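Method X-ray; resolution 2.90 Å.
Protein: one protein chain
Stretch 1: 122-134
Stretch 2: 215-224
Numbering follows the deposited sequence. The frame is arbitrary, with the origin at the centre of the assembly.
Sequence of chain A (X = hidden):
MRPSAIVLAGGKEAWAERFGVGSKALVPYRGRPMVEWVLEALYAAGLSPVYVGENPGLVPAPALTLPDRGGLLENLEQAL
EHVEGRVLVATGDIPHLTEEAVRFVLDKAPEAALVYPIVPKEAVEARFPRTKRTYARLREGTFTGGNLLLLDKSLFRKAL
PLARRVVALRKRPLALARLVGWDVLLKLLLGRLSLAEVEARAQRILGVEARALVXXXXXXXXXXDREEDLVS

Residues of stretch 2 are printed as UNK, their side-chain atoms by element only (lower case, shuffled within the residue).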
# COMPACT_ATOMS: atom_id res chain seq x y z
N GLU A 122 -5.92 0.73 -17.86
CA GLU A 122 -6.21 -0.36 -18.79
C GLU A 122 -6.64 -1.69 -18.15
O GLU A 122 -7.57 -2.34 -18.62
CB GLU A 122 -4.98 -0.60 -19.68
CG GLU A 122 -4.57 0.59 -20.57
CD GLU A 122 -4.19 1.85 -19.78
OE1 GLU A 122 -3.38 1.75 -18.84
OE2 GLU A 122 -4.70 2.94 -20.12
N ALA A 123 -5.97 -2.09 -17.07
CA ALA A 123 -6.28 -3.35 -16.40
C ALA A 123 -7.22 -3.22 -15.22
O ALA A 123 -7.85 -4.19 -14.81
CB ALA A 123 -4.99 -4.02 -15.96
N VAL A 124 -7.31 -2.02 -14.65
CA VAL A 124 -8.18 -1.80 -13.52
C VAL A 124 -9.63 -2.05 -13.93
O VAL A 124 -10.46 -2.48 -13.13
CB VAL A 124 -8.07 -0.37 -13.00
CG1 VAL A 124 -8.98 -0.17 -11.80
CG2 VAL A 124 -6.63 -0.07 -12.66
N GLU A 125 -9.92 -1.77 -15.19
CA GLU A 125 -11.27 -1.95 -15.69
C GLU A 125 -11.42 -3.27 -16.43
O GLU A 125 -12.33 -3.46 -17.22
CB GLU A 125 -11.61 -0.74 -16.57
CG GLU A 125 -11.35 0.56 -15.79
CD GLU A 125 -11.45 1.83 -16.63
OE1 GLU A 125 -10.87 1.87 -17.73
OE2 GLU A 125 -12.10 2.79 -16.16
N ALA A 126 -10.50 -4.19 -16.13
CA ALA A 126 -10.51 -5.52 -16.71
C ALA A 126 -11.31 -6.43 -15.77
O ALA A 126 -11.96 -7.36 -16.23
CB ALA A 126 -9.07 -6.04 -16.91
N ARG A 127 -11.21 -6.21 -14.46
CA ARG A 127 -12.04 -7.01 -13.56
C ARG A 127 -13.06 -6.10 -12.92
O ARG A 127 -14.23 -6.43 -12.88
CB ARG A 127 -11.31 -7.73 -12.40
CG ARG A 127 -12.36 -8.48 -11.50
CD ARG A 127 -11.91 -9.14 -10.18
NE ARG A 127 -10.57 -9.69 -10.26
CZ ARG A 127 -9.98 -10.42 -9.32
NH1 ARG A 127 -10.61 -10.73 -8.19
NH2 ARG A 127 -8.73 -10.85 -9.52
N PHE A 128 -12.61 -4.93 -12.45
CA PHE A 128 -13.49 -4.00 -11.76
C PHE A 128 -14.02 -2.74 -12.47
O PHE A 128 -14.03 -1.67 -11.87
CB PHE A 128 -12.84 -3.54 -10.46
CG PHE A 128 -12.06 -4.61 -9.74
CD1 PHE A 128 -10.79 -4.98 -10.18
CD2 PHE A 128 -12.58 -5.22 -8.61
CE1 PHE A 128 -10.06 -5.95 -9.50
CE2 PHE A 128 -11.87 -6.18 -7.92
CZ PHE A 128 -10.60 -6.55 -8.37
N PRO A 129 -14.55 -2.87 -13.70
CA PRO A 129 -15.10 -1.77 -14.54
C PRO A 129 -15.80 -0.63 -13.77
O PRO A 129 -15.71 0.54 -14.16
CB PRO A 129 -16.08 -2.50 -15.47
CG PRO A 129 -15.55 -3.89 -15.51
CD PRO A 129 -15.14 -4.15 -14.09
N ARG A 130 -16.49 -0.98 -12.69
CA ARG A 130 -17.21 0.01 -11.88
C ARG A 130 -16.27 0.92 -11.09
O ARG A 130 -16.38 2.15 -11.13
CB ARG A 130 -18.14 -0.71 -10.88
CG ARG A 130 -17.38 -1.51 -9.82
CD ARG A 130 -18.28 -2.07 -8.74
NE ARG A 130 -17.54 -2.58 -7.59
CZ ARG A 130 -18.10 -3.04 -6.47
NH1 ARG A 130 -19.42 -3.04 -6.35
NH2 ARG A 130 -17.33 -3.48 -5.48
N THR A 131 -15.34 0.28 -10.39
CA THR A 131 -14.36 0.93 -9.54
C THR A 131 -13.82 2.26 -10.05
O THR A 131 -13.20 2.35 -11.11
CB THR A 131 -13.20 -0.04 -9.26
OG1 THR A 131 -13.72 -1.22 -8.64
CG2 THR A 131 -12.20 0.61 -8.31
N LYS A 132 -14.05 3.28 -9.24
CA LYS A 132 -13.64 4.65 -9.52
C LYS A 132 -12.34 5.00 -8.78
O LYS A 132 -12.33 5.06 -7.55
CB LYS A 132 -14.75 5.58 -9.09
CG LYS A 132 -16.13 5.01 -9.34
CD LYS A 132 -17.19 6.03 -9.00
CE LYS A 132 -18.58 5.47 -9.24
NZ LYS A 132 -19.64 6.50 -8.89
N ARG A 133 -11.28 5.26 -9.54
CA ARG A 133 -9.97 5.57 -8.95
C ARG A 133 -9.36 6.92 -9.31
O ARG A 133 -9.72 7.53 -10.31
CB ARG A 133 -8.97 4.48 -9.33
CG ARG A 133 -9.35 3.06 -8.93
CD ARG A 133 -9.20 2.83 -7.44
NE ARG A 133 -7.82 3.01 -6.99
CZ ARG A 133 -7.38 2.65 -5.79
NH1 ARG A 133 -8.22 2.09 -4.92
NH2 ARG A 133 -6.10 2.85 -5.45
N THR A 134 -8.40 7.36 -8.49
CA THR A 134 -7.67 8.62 -8.70
C THR A 134 -6.46 8.25 -9.57
O THR A 134 -5.52 7.63 -9.09
CB THR A 134 -7.12 9.20 -7.37
OG1 THR A 134 -8.19 9.38 -6.43
CG2 THR A 134 -6.43 10.53 -7.60
N UNK A 215 2.30 -2.95 -12.08
CA UNK A 215 1.79 -4.25 -11.68
C UNK A 215 0.43 -4.50 -12.32
O UNK A 215 -0.56 -3.89 -11.92
o UNK A 215 2.96 -3.99 -9.61
c UNK A 215 1.68 -4.31 -10.17
c UNK A 215 1.26 -5.68 -9.70
N UNK A 216 0.37 -5.43 -13.29
CA UNK A 216 -0.80 -5.84 -14.06
C UNK A 216 -1.98 -6.33 -13.24
O UNK A 216 -3.09 -6.42 -13.74
c UNK A 216 1.47 -6.37 -13.51
c UNK A 216 1.22 -6.76 -14.92
c UNK A 216 -0.26 -6.96 -14.95
N UNK A 217 -1.73 -6.66 -11.99
CA UNK A 217 -2.79 -7.15 -11.12
C UNK A 217 -3.43 -6.02 -10.33
O UNK A 217 -2.87 -5.52 -9.36
c UNK A 217 -0.17 -9.00 -11.38
c UNK A 217 -1.45 -9.26 -10.87
c UNK A 217 -1.96 -10.55 -11.00
c UNK A 217 0.02 -11.29 -12.12
c UNK A 217 -2.23 -8.19 -10.17
c UNK A 217 0.56 -10.00 -12.01
o UNK A 217 0.74 -12.31 -12.69
c UNK A 217 -1.24 -11.56 -11.62
N UNK A 218 -4.63 -5.59 -10.74
CA UNK A 218 -5.36 -4.51 -10.09
C UNK A 218 -5.86 -4.81 -8.67
O UNK A 218 -6.30 -3.90 -7.95
c UNK A 218 -6.50 -4.23 -11.07
c UNK A 218 -6.72 -5.55 -11.70
c UNK A 218 -5.33 -6.03 -11.96
N UNK A 219 -5.81 -6.07 -8.25
CA UNK A 219 -6.24 -6.44 -6.90
C UNK A 219 -5.25 -5.86 -5.91
O UNK A 219 -5.47 -5.87 -4.70
c UNK A 219 -5.08 -9.09 -8.63
c UNK A 219 -5.06 -8.71 -7.16
o UNK A 219 -5.29 -8.21 -9.49
o UNK A 219 -4.88 -10.29 -8.93
c UNK A 219 -6.31 -7.96 -6.74
N UNK A 220 -4.15 -5.33 -6.45
CA UNK A 220 -3.11 -4.72 -5.67
C UNK A 220 -3.53 -3.34 -5.16
O UNK A 220 -2.94 -2.80 -4.24
c UNK A 220 -1.83 -4.57 -6.52
c UNK A 220 -1.78 -3.20 -7.16
c UNK A 220 -0.64 -4.79 -5.68
N UNK A 221 -4.58 -2.79 -5.77
CA UNK A 221 -5.03 -1.47 -5.37
C UNK A 221 -6.53 -1.25 -5.18
O UNK A 221 -6.93 -0.28 -4.55
N UNK A 222 -7.35 -2.14 -5.72
CA UNK A 222 -8.80 -1.99 -5.57
C UNK A 222 -9.22 -2.40 -4.17
O UNK A 222 -9.39 -3.59 -3.87
c UNK A 222 -11.06 -2.59 -6.43
c UNK A 222 -9.13 -2.55 -7.99
c UNK A 222 -9.58 -2.86 -6.58
N UNK A 223 -9.40 -1.40 -3.32
CA UNK A 223 -9.81 -1.64 -1.94
C UNK A 223 -11.32 -1.56 -1.81
O UNK A 223 -12.03 -1.33 -2.79
o UNK A 223 -10.17 1.48 -0.54
c UNK A 223 -9.15 -0.61 -1.03
c UNK A 223 -9.55 0.81 -1.39
o UNK A 223 -9.24 1.24 -2.52
N UNK A 224 -11.80 -1.75 -0.59
CA UNK A 224 -13.23 -1.69 -0.29
C UNK A 224 -13.46 -0.48 0.62
O UNK A 224 -12.82 -0.35 1.67
c UNK A 224 -15.15 -2.85 0.81
c UNK A 224 -13.47 -4.18 -0.44
c UNK A 224 -13.69 -2.97 0.44

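Position 215 has three side-chain atoms: one carbon bearing an oxygen and a second carbon. It touches nothing on stretch 1. The branch with a single oxygen makes it Thr 215, buried, its hydroxyl hydrogen-bonded to a residue just outside one of the stretches.

At 216, three carbons close a ring onto the backbone N. The CA-to-CB bond points away from stretch 1, so the contact falls to the backbone: its O lies 3.8 Å from CB of Ala 123. The ring identifies Pro 216.

Position 217 carries one carbon, then a six-carbon ring bearing an oxygen: Tyr 217. Its CA-to-CB bond points away from stretch 1, and its hydroxyl is bonded elsewhere in the structure.

Position 218 again shows three carbons closing onto N, but here the CA-to-CB bond points toward stretch 1. CB is 3.8 Å from Val 124 CA, and another ring carbon approaches Ala 123 O and the edge of the Phe 128 ring. This is Pro 218, compact and apolar, packed against the helix; its CG lies 3.6 Å from Ala 123 O and 4.0 Å from Phe 128 CE1.

Position 219 has three carbons, the third carrying two oxygens, one of them near Arg 127 NH2. This is Glu 219, whose acid group can answer a positive charge: OE2 forms a long salt bridge with Arg 127 NH2, at 3.9 Å.

At 220, one carbon carries two others: Val 220, buried but out of reach of stretch 1.

Position 221 has no side-chain atoms and is therefore Gly 221. A CB would have room here; what meets stretch 1 is the backbone O, 2.7 Å from Arg 133 NH1 but too poorly angled for a hydrogen bond.

Position 222 repeats the three-carbon fork, its CA-to-CB bond now directed toward stretch 1. Both methyls lie against the Phe 128 ring, and one also reaches Thr 131. This is Val 222: CG2 sits over the ring face in a CH-pi contact, 3.7 Å from Phe 128 CD1, and CG1 is 3.7 Å from Thr 131 OG1.

Position 223 has two carbons, the second carrying two oxygens. Although its CA-to-CB bond points away, an oxygen comes close to Arg 133 NH1. This is Asp 223; OD1 meets Arg 133 NH1 at 2.7 Å in a salt bridge whose hydrogen bond is weak.

Position 224 has another three-carbon fork, Val 224, buried and without contact to stretch 1.

The contact combines apolar packing with charged pairs. Pro 218 and Val 222 pack against Val 124 and Phe 128, while Arg 127 and Arg 133 add salt bridges to Glu 219 and Asp 223.

Stretch 2 (215-224) TPYPEVGVDV
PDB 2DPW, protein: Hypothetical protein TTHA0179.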